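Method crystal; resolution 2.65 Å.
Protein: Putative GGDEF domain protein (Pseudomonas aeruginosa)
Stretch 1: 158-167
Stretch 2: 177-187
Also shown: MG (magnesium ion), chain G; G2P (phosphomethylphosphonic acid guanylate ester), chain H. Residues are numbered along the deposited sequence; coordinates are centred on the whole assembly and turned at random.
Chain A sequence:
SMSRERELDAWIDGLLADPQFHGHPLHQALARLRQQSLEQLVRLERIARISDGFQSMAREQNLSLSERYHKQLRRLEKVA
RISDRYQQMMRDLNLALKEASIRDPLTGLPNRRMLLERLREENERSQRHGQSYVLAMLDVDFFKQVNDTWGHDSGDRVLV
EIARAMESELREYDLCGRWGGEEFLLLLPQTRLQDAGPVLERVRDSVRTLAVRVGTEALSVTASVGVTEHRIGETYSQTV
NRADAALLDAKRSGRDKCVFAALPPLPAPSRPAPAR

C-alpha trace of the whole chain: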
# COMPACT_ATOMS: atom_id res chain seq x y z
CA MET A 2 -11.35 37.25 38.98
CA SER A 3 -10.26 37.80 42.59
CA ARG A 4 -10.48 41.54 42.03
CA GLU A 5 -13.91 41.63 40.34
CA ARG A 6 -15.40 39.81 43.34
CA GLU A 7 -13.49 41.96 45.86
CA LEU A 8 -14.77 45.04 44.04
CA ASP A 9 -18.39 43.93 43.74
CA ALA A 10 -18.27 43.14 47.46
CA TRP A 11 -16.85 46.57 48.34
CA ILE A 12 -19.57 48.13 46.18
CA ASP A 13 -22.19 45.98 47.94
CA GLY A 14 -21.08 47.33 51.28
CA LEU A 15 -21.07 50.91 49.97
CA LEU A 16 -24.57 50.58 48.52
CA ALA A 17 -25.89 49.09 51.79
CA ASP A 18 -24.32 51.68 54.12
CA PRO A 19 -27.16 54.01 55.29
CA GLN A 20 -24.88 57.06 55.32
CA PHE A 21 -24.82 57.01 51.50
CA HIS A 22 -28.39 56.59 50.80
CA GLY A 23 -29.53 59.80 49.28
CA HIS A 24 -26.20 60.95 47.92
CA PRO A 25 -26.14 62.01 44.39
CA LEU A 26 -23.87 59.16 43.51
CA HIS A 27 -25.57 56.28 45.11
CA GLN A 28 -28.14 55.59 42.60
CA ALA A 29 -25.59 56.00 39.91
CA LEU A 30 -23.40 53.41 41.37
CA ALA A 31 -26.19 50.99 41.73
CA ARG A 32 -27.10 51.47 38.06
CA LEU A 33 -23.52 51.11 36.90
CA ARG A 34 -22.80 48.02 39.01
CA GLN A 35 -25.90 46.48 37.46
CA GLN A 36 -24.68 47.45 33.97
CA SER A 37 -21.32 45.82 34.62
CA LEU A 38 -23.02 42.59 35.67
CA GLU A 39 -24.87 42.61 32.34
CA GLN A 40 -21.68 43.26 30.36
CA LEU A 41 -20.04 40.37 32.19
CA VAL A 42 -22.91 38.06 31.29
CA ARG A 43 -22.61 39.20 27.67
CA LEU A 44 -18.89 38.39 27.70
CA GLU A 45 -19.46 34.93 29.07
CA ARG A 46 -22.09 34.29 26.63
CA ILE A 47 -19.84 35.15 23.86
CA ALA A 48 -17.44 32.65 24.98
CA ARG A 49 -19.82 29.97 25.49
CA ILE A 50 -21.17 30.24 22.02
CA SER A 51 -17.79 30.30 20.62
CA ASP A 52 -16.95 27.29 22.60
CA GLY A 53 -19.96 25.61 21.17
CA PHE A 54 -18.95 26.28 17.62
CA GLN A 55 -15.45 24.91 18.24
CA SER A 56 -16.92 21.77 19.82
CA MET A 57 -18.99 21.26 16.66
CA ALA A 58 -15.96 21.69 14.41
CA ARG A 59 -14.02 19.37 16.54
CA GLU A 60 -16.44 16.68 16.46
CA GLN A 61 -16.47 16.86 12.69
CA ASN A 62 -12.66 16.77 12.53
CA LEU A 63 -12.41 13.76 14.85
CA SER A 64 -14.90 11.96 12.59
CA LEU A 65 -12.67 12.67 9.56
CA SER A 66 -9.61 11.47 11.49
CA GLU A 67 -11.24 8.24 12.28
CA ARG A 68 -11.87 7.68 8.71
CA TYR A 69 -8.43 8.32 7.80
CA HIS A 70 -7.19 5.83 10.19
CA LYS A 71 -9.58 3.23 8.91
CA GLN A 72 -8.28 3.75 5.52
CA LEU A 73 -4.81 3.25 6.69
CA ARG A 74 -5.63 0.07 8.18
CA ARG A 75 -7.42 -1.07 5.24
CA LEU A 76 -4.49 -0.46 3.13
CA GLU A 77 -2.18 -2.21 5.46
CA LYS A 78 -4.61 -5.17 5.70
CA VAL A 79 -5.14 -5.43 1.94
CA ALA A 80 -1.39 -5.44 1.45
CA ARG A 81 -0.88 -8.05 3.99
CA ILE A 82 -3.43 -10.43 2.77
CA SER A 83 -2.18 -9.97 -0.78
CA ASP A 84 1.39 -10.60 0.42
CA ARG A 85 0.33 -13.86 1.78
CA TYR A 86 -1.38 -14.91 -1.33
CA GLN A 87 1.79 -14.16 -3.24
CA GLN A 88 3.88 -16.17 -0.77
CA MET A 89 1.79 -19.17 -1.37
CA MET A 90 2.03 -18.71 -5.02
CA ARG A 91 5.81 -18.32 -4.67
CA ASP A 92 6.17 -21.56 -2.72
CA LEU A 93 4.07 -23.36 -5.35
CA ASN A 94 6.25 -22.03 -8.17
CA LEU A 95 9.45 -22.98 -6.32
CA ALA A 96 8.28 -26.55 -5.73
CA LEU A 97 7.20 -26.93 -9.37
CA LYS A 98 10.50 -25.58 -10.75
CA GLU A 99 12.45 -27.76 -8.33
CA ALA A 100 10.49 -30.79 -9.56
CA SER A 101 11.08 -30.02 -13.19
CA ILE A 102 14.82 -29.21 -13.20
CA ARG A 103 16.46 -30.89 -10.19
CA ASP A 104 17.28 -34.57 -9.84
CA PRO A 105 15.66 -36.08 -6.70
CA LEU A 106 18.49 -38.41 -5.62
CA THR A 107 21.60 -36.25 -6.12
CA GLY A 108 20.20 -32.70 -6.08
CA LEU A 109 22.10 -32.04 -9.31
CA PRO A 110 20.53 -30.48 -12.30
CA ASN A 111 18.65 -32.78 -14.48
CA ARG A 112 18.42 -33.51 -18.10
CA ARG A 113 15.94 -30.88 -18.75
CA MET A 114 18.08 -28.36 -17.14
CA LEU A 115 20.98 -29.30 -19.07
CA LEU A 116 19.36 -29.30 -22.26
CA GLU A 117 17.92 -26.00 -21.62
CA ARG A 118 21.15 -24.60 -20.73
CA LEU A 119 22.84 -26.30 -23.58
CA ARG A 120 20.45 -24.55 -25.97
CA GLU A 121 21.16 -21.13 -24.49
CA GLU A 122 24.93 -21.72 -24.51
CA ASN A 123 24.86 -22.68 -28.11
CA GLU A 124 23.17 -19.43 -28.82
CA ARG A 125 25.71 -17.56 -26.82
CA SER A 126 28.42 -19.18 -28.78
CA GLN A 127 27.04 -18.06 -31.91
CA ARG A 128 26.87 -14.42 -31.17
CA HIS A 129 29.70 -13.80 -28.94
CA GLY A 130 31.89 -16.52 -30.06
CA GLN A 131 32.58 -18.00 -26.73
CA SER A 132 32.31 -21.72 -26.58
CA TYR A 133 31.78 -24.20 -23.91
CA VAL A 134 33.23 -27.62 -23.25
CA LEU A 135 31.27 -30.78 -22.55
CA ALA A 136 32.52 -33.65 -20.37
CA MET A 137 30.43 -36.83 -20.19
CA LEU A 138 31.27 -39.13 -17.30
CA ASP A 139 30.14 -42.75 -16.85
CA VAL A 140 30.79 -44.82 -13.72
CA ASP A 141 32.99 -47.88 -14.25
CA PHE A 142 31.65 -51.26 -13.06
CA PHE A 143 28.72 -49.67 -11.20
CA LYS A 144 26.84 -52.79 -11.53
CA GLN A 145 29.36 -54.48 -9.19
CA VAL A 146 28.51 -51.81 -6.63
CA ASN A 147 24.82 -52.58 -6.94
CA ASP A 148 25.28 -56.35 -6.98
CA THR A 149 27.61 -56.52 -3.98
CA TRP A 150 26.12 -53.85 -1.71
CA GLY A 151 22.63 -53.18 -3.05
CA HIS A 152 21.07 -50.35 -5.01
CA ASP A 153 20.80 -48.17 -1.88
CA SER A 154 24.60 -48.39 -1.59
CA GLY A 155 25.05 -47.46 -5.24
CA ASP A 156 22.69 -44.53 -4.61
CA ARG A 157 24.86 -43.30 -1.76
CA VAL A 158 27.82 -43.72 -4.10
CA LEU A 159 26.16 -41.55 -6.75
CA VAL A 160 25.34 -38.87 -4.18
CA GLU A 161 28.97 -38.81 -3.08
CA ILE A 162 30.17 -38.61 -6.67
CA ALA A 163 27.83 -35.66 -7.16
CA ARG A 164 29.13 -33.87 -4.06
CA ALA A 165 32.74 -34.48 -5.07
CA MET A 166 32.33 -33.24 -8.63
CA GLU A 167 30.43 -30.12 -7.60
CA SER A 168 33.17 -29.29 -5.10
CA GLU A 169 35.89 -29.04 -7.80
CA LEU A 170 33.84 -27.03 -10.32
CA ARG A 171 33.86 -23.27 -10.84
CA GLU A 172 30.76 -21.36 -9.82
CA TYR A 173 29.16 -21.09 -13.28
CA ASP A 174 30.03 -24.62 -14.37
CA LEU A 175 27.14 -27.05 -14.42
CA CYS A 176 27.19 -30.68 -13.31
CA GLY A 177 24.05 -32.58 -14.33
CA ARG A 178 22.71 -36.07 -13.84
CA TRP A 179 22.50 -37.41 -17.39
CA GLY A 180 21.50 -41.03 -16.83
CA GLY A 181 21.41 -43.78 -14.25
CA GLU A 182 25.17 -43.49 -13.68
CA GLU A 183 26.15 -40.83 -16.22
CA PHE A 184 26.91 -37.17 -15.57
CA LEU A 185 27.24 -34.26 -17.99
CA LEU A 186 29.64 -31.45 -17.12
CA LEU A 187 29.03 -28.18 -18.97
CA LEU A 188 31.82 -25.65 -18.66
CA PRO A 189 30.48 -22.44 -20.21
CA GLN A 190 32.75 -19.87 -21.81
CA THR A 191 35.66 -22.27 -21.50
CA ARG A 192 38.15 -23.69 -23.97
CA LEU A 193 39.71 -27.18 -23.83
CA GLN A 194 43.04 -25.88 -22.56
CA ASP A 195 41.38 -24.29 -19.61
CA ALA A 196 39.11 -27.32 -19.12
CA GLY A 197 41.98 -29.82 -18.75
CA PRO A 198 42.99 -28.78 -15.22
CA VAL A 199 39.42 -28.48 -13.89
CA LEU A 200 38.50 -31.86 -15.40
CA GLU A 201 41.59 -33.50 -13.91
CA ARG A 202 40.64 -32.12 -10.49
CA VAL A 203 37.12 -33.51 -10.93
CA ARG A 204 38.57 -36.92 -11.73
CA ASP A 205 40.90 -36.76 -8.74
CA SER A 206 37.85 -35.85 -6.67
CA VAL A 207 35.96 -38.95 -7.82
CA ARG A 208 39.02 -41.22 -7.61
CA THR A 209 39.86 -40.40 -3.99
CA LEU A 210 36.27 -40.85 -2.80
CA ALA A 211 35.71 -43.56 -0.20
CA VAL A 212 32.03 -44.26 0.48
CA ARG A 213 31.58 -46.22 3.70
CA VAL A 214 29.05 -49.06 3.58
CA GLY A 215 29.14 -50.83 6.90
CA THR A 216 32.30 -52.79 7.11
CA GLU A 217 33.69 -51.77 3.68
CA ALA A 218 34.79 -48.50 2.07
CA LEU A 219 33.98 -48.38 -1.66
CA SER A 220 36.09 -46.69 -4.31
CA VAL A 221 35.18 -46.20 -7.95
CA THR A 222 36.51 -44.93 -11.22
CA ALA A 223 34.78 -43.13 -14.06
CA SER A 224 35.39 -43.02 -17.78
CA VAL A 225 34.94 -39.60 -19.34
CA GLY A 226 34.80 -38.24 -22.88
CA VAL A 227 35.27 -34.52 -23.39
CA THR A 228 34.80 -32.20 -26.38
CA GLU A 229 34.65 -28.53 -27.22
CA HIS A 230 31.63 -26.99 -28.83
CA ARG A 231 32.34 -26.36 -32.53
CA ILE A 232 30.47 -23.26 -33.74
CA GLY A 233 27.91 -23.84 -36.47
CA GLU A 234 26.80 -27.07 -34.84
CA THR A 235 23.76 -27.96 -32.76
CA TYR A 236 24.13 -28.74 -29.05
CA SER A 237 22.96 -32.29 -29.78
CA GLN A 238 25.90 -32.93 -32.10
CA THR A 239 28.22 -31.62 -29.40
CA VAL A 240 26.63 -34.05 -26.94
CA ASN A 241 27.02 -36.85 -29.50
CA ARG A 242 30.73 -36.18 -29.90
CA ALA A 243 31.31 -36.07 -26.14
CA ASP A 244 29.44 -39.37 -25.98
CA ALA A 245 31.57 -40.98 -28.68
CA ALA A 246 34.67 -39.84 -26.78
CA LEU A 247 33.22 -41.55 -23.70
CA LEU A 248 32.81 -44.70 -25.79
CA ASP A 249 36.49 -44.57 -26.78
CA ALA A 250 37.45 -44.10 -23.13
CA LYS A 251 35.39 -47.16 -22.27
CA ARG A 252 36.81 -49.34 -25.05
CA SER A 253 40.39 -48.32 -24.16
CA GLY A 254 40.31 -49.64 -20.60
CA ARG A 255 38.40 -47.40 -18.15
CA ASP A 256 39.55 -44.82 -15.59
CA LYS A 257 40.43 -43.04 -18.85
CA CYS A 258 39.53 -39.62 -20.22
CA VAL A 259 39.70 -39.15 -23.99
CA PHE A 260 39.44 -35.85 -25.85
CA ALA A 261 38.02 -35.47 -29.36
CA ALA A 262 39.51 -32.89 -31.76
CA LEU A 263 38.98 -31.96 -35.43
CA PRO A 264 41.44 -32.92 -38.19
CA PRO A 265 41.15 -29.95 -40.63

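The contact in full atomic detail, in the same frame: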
# COMPACT_ATOMS: atom_id res chain seq x y z
N VAL A 158 26.63 -43.94 -3.30
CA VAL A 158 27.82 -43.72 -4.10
C VAL A 158 27.60 -42.58 -5.10
O VAL A 158 28.44 -41.69 -5.25
CB VAL A 158 28.24 -45.02 -4.81
CG1 VAL A 158 29.20 -44.74 -5.95
CG2 VAL A 158 28.87 -45.96 -3.82
N LEU A 159 26.46 -42.60 -5.78
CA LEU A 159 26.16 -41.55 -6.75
C LEU A 159 26.02 -40.19 -6.08
O LEU A 159 26.47 -39.18 -6.64
CB LEU A 159 24.88 -41.91 -7.52
CG LEU A 159 25.00 -43.06 -8.51
CD1 LEU A 159 23.67 -43.33 -9.14
CD2 LEU A 159 26.03 -42.73 -9.58
N VAL A 160 25.41 -40.14 -4.90
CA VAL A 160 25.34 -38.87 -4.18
C VAL A 160 26.74 -38.36 -3.89
O VAL A 160 27.05 -37.18 -4.07
CB VAL A 160 24.51 -39.00 -2.88
CG1 VAL A 160 24.76 -37.82 -1.96
CG2 VAL A 160 23.02 -39.11 -3.18
N GLU A 161 27.63 -39.25 -3.44
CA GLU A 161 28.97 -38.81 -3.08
C GLU A 161 29.76 -38.36 -4.30
O GLU A 161 30.56 -37.41 -4.24
CB GLU A 161 29.70 -39.93 -2.36
CG GLU A 161 29.20 -40.15 -0.96
CD GLU A 161 29.69 -39.08 -0.03
OE1 GLU A 161 30.77 -39.30 0.59
OE2 GLU A 161 29.01 -38.03 0.09
N ILE A 162 29.56 -39.05 -5.43
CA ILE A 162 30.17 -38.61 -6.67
C ILE A 162 29.69 -37.22 -7.01
O ILE A 162 30.48 -36.34 -7.39
CB ILE A 162 29.88 -39.63 -7.79
CG1 ILE A 162 30.74 -40.88 -7.59
CG2 ILE A 162 30.17 -39.03 -9.16
CD1 ILE A 162 30.45 -42.00 -8.55
N ALA A 163 28.38 -36.97 -6.85
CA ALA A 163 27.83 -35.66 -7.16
C ALA A 163 28.46 -34.58 -6.28
O ALA A 163 28.87 -33.52 -6.78
CB ALA A 163 26.31 -35.68 -6.99
N ARG A 164 28.52 -34.83 -4.97
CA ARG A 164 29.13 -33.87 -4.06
C ARG A 164 30.56 -33.58 -4.48
O ARG A 164 30.97 -32.41 -4.58
CB ARG A 164 29.08 -34.38 -2.62
CG ARG A 164 27.84 -33.97 -1.86
CD ARG A 164 27.83 -34.52 -0.45
NE ARG A 164 26.49 -34.96 -0.03
CZ ARG A 164 26.27 -35.85 0.94
NH1 ARG A 164 27.29 -36.41 1.58
NH2 ARG A 164 25.02 -36.19 1.27
N ALA A 165 31.32 -34.64 -4.77
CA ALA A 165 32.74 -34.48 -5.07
C ALA A 165 32.94 -33.67 -6.33
O ALA A 165 33.79 -32.78 -6.38
CB ALA A 165 33.41 -35.84 -5.19
N MET A 166 32.16 -33.97 -7.38
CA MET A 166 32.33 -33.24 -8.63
C MET A 166 31.95 -31.78 -8.47
O MET A 166 32.70 -30.89 -8.90
CB MET A 166 31.54 -33.91 -9.75
CG MET A 166 32.17 -35.22 -10.20
SD MET A 166 31.39 -35.98 -11.62
CE MET A 166 29.68 -35.98 -11.06
N GLU A 167 30.82 -31.51 -7.81
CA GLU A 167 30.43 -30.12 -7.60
C GLU A 167 31.46 -29.34 -6.80
O GLU A 167 31.61 -28.13 -6.98
CB GLU A 167 29.07 -30.06 -6.91
CG GLU A 167 27.95 -30.36 -7.83
CD GLU A 167 27.56 -29.17 -8.70
OE1 GLU A 167 26.44 -28.66 -8.53
OE2 GLU A 167 28.39 -28.75 -9.54
N GLY A 177 25.39 -32.02 -14.26
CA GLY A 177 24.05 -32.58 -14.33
C GLY A 177 24.05 -34.09 -14.32
O GLY A 177 24.97 -34.74 -14.81
N ARG A 178 22.98 -34.65 -13.75
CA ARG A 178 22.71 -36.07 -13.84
C ARG A 178 22.14 -36.38 -15.22
O ARG A 178 21.08 -35.87 -15.59
CB ARG A 178 21.74 -36.49 -12.73
CG ARG A 178 21.30 -37.94 -12.85
CD ARG A 178 21.26 -38.59 -11.51
NE ARG A 178 21.35 -40.04 -11.59
CZ ARG A 178 20.74 -40.84 -10.73
NH1 ARG A 178 20.00 -40.31 -9.76
NH2 ARG A 178 20.83 -42.15 -10.83
N TRP A 179 22.85 -37.19 -15.99
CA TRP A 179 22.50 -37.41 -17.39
C TRP A 179 21.81 -38.74 -17.62
O TRP A 179 21.10 -38.90 -18.61
CB TRP A 179 23.77 -37.31 -18.26
CG TRP A 179 23.60 -37.26 -19.77
CD1 TRP A 179 24.06 -38.19 -20.68
CD2 TRP A 179 22.97 -36.22 -20.54
NE1 TRP A 179 23.74 -37.80 -21.96
CE2 TRP A 179 23.08 -36.59 -21.90
CE3 TRP A 179 22.33 -35.02 -20.21
CZ2 TRP A 179 22.55 -35.79 -22.94
CZ3 TRP A 179 21.82 -34.23 -21.24
CH2 TRP A 179 21.93 -34.62 -22.59
N GLY A 180 21.99 -39.68 -16.70
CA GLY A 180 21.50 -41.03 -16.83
C GLY A 180 21.60 -41.73 -15.49
O GLY A 180 21.89 -41.10 -14.46
N GLY A 181 21.34 -43.03 -15.49
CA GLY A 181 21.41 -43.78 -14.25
C GLY A 181 22.72 -43.56 -13.52
O GLY A 181 22.75 -43.29 -12.32
N GLU A 182 23.83 -43.65 -14.25
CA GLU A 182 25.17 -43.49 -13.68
C GLU A 182 26.04 -42.71 -14.66
O GLU A 182 27.23 -42.98 -14.82
CB GLU A 182 25.78 -44.86 -13.35
CG GLU A 182 25.27 -46.01 -14.21
CD GLU A 182 26.26 -46.42 -15.30
OE1 GLU A 182 25.93 -46.30 -16.50
OE2 GLU A 182 27.38 -46.88 -14.95
N GLU A 183 25.44 -41.73 -15.33
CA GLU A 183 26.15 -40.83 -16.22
C GLU A 183 25.93 -39.40 -15.76
O GLU A 183 24.85 -39.05 -15.27
CB GLU A 183 25.68 -40.98 -17.67
CG GLU A 183 25.93 -42.33 -18.28
CD GLU A 183 24.93 -42.65 -19.38
OE1 GLU A 183 23.72 -42.82 -19.08
OE2 GLU A 183 25.34 -42.72 -20.56
N PHE A 184 26.96 -38.57 -15.94
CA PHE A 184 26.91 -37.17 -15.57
C PHE A 184 27.43 -36.33 -16.74
O PHE A 184 28.36 -36.73 -17.43
CB PHE A 184 27.74 -36.87 -14.32
CG PHE A 184 27.29 -37.60 -13.07
CD1 PHE A 184 27.76 -38.88 -12.78
CD2 PHE A 184 26.43 -36.99 -12.16
CE1 PHE A 184 27.37 -39.53 -11.64
CE2 PHE A 184 26.04 -37.64 -11.00
CZ PHE A 184 26.50 -38.92 -10.74
N LEU A 185 26.83 -35.17 -16.94
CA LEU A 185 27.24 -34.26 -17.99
C LEU A 185 27.75 -32.99 -17.34
O LEU A 185 27.00 -32.31 -16.62
CB LEU A 185 26.09 -33.97 -18.96
CG LEU A 185 26.54 -33.16 -20.17
CD1 LEU A 185 27.66 -33.86 -20.93
CD2 LEU A 185 25.37 -32.90 -21.10
N LEU A 186 29.02 -32.69 -17.55
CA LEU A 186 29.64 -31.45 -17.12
C LEU A 186 29.56 -30.46 -18.28
O LEU A 186 29.98 -30.79 -19.40
CB LEU A 186 31.09 -31.70 -16.70
CG LEU A 186 31.43 -32.16 -15.27
CD1 LEU A 186 30.51 -33.28 -14.73
CD2 LEU A 186 32.88 -32.62 -15.18
N LEU A 187 28.99 -29.29 -18.03
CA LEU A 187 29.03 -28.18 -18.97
C LEU A 187 29.90 -27.08 -18.38
O LEU A 187 29.60 -26.52 -17.32
CB LEU A 187 27.63 -27.66 -19.26
CG LEU A 187 27.61 -26.39 -20.11
CD1 LEU A 187 27.78 -26.71 -21.56
CD2 LEU A 187 26.28 -25.70 -19.92
MG MG G . 28.73 -47.63 -16.18
PG G2P H . 30.76 -50.04 -17.41
O1G G2P H . 30.75 -48.79 -17.81
O2G G2P H . 31.75 -50.31 -16.62
O3G G2P H . 30.58 -50.94 -18.37
O3B G2P H . 29.45 -50.04 -16.61
PB G2P H . 28.60 -50.91 -15.62
O1B G2P H . 28.52 -50.12 -14.60
O2B G2P H . 29.07 -52.13 -15.38
C3A G2P H . 27.02 -51.23 -16.24
PA G2P H . 26.01 -50.14 -16.93
O1A G2P H . 26.01 -51.07 -17.96
O2A G2P H . 27.00 -49.10 -16.81
O5' G2P H . 25.19 -50.47 -15.73
C5' G2P H . 25.02 -49.58 -14.63
C4' G2P H . 23.96 -50.06 -13.68
O4' G2P H . 23.43 -48.92 -13.29
C3' G2P H . 22.84 -50.58 -14.41
O3' G2P H . 22.73 -51.90 -14.09
C2' G2P H . 21.75 -49.74 -13.88
O2' G2P H . 20.58 -50.40 -13.60
C1' G2P H . 22.32 -49.27 -12.67
N9 G2P H . 21.67 -48.12 -12.18
C8 G2P H . 21.11 -47.30 -13.02
N7 G2P H . 20.57 -46.31 -12.39
C5 G2P H . 20.78 -46.46 -11.15
C6 G2P H . 20.45 -45.73 -10.12
O6 G2P H . 19.84 -44.71 -10.19
N1 G2P H . 20.83 -46.14 -8.87
C2 G2P H . 21.51 -47.30 -8.75
N2 G2P H . 21.85 -47.64 -7.63
N3 G2P H . 21.81 -48.00 -9.83
C4 G2P H . 21.47 -47.59 -11.02

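The S-methyl group of Met166 sits over one face of the Phe184 ring. Met166 CE lies 3.7 Å from the centroid of the Phe184 ring and 20° off the ring normal. This is a CH-pi contact, in which slightly polarized methyl hydrogens meet the pi cloud. The sulfur is farther: Met166 SD is 5.0 Å from the Phe184 centroid, and approaches obliquely.

The helix of stretch 1 runs nearly parallel to strand 183-187, with 13° between their directions. Their axes come within 10.9 Å, a spacing filled by side chains. No hydrogen bond crosses between the stretches, so the contact rests on apolar packing. Within stretch 2, the chain folds back on itself. Gly177 and Leu185 pair through two backbone hydrogen bonds, N to O, each 2.9 Å.

Phe184 is the hub. Leu159 CD2 meets the edge of the ring, 4.0 Å from Phe184 CZ. Ile162 CG2 lies 3.8 Å from Phe184 CE1. Ala163 CB is 4.5 Å from Phe184 CE2, a looser contact. Leu159, Ile162 and Met166 all point their CA-to-CB bonds toward the strand, as does Phe184 toward the helix. One strand step of two residues beyond Phe184, Leu186 CD1 packs 4.2 Å from Met166 SD.

At the other end, Leu159 reaches Arg178 and the loop residue Gly181. Leu159 CD1 lies 3.3 Å from Gly181 O and 3.5 Å from Arg178 NH2. These are van der Waals contacts, since a methyl carbon offers no polar partner. Arg178 NH2 spends its hydrogen bonds elsewhere: it donates to Gly181 O at 2.7 Å and to G2P O6 at 2.8 Å. Arg178 NE also donates to Gly180 O at 3.1 Å. Glu182 turns its carboxylate away from the helix, and Glu182 OE2 binds MG at 2.0 Å. The apolar contact thus adjoins the nucleotide site.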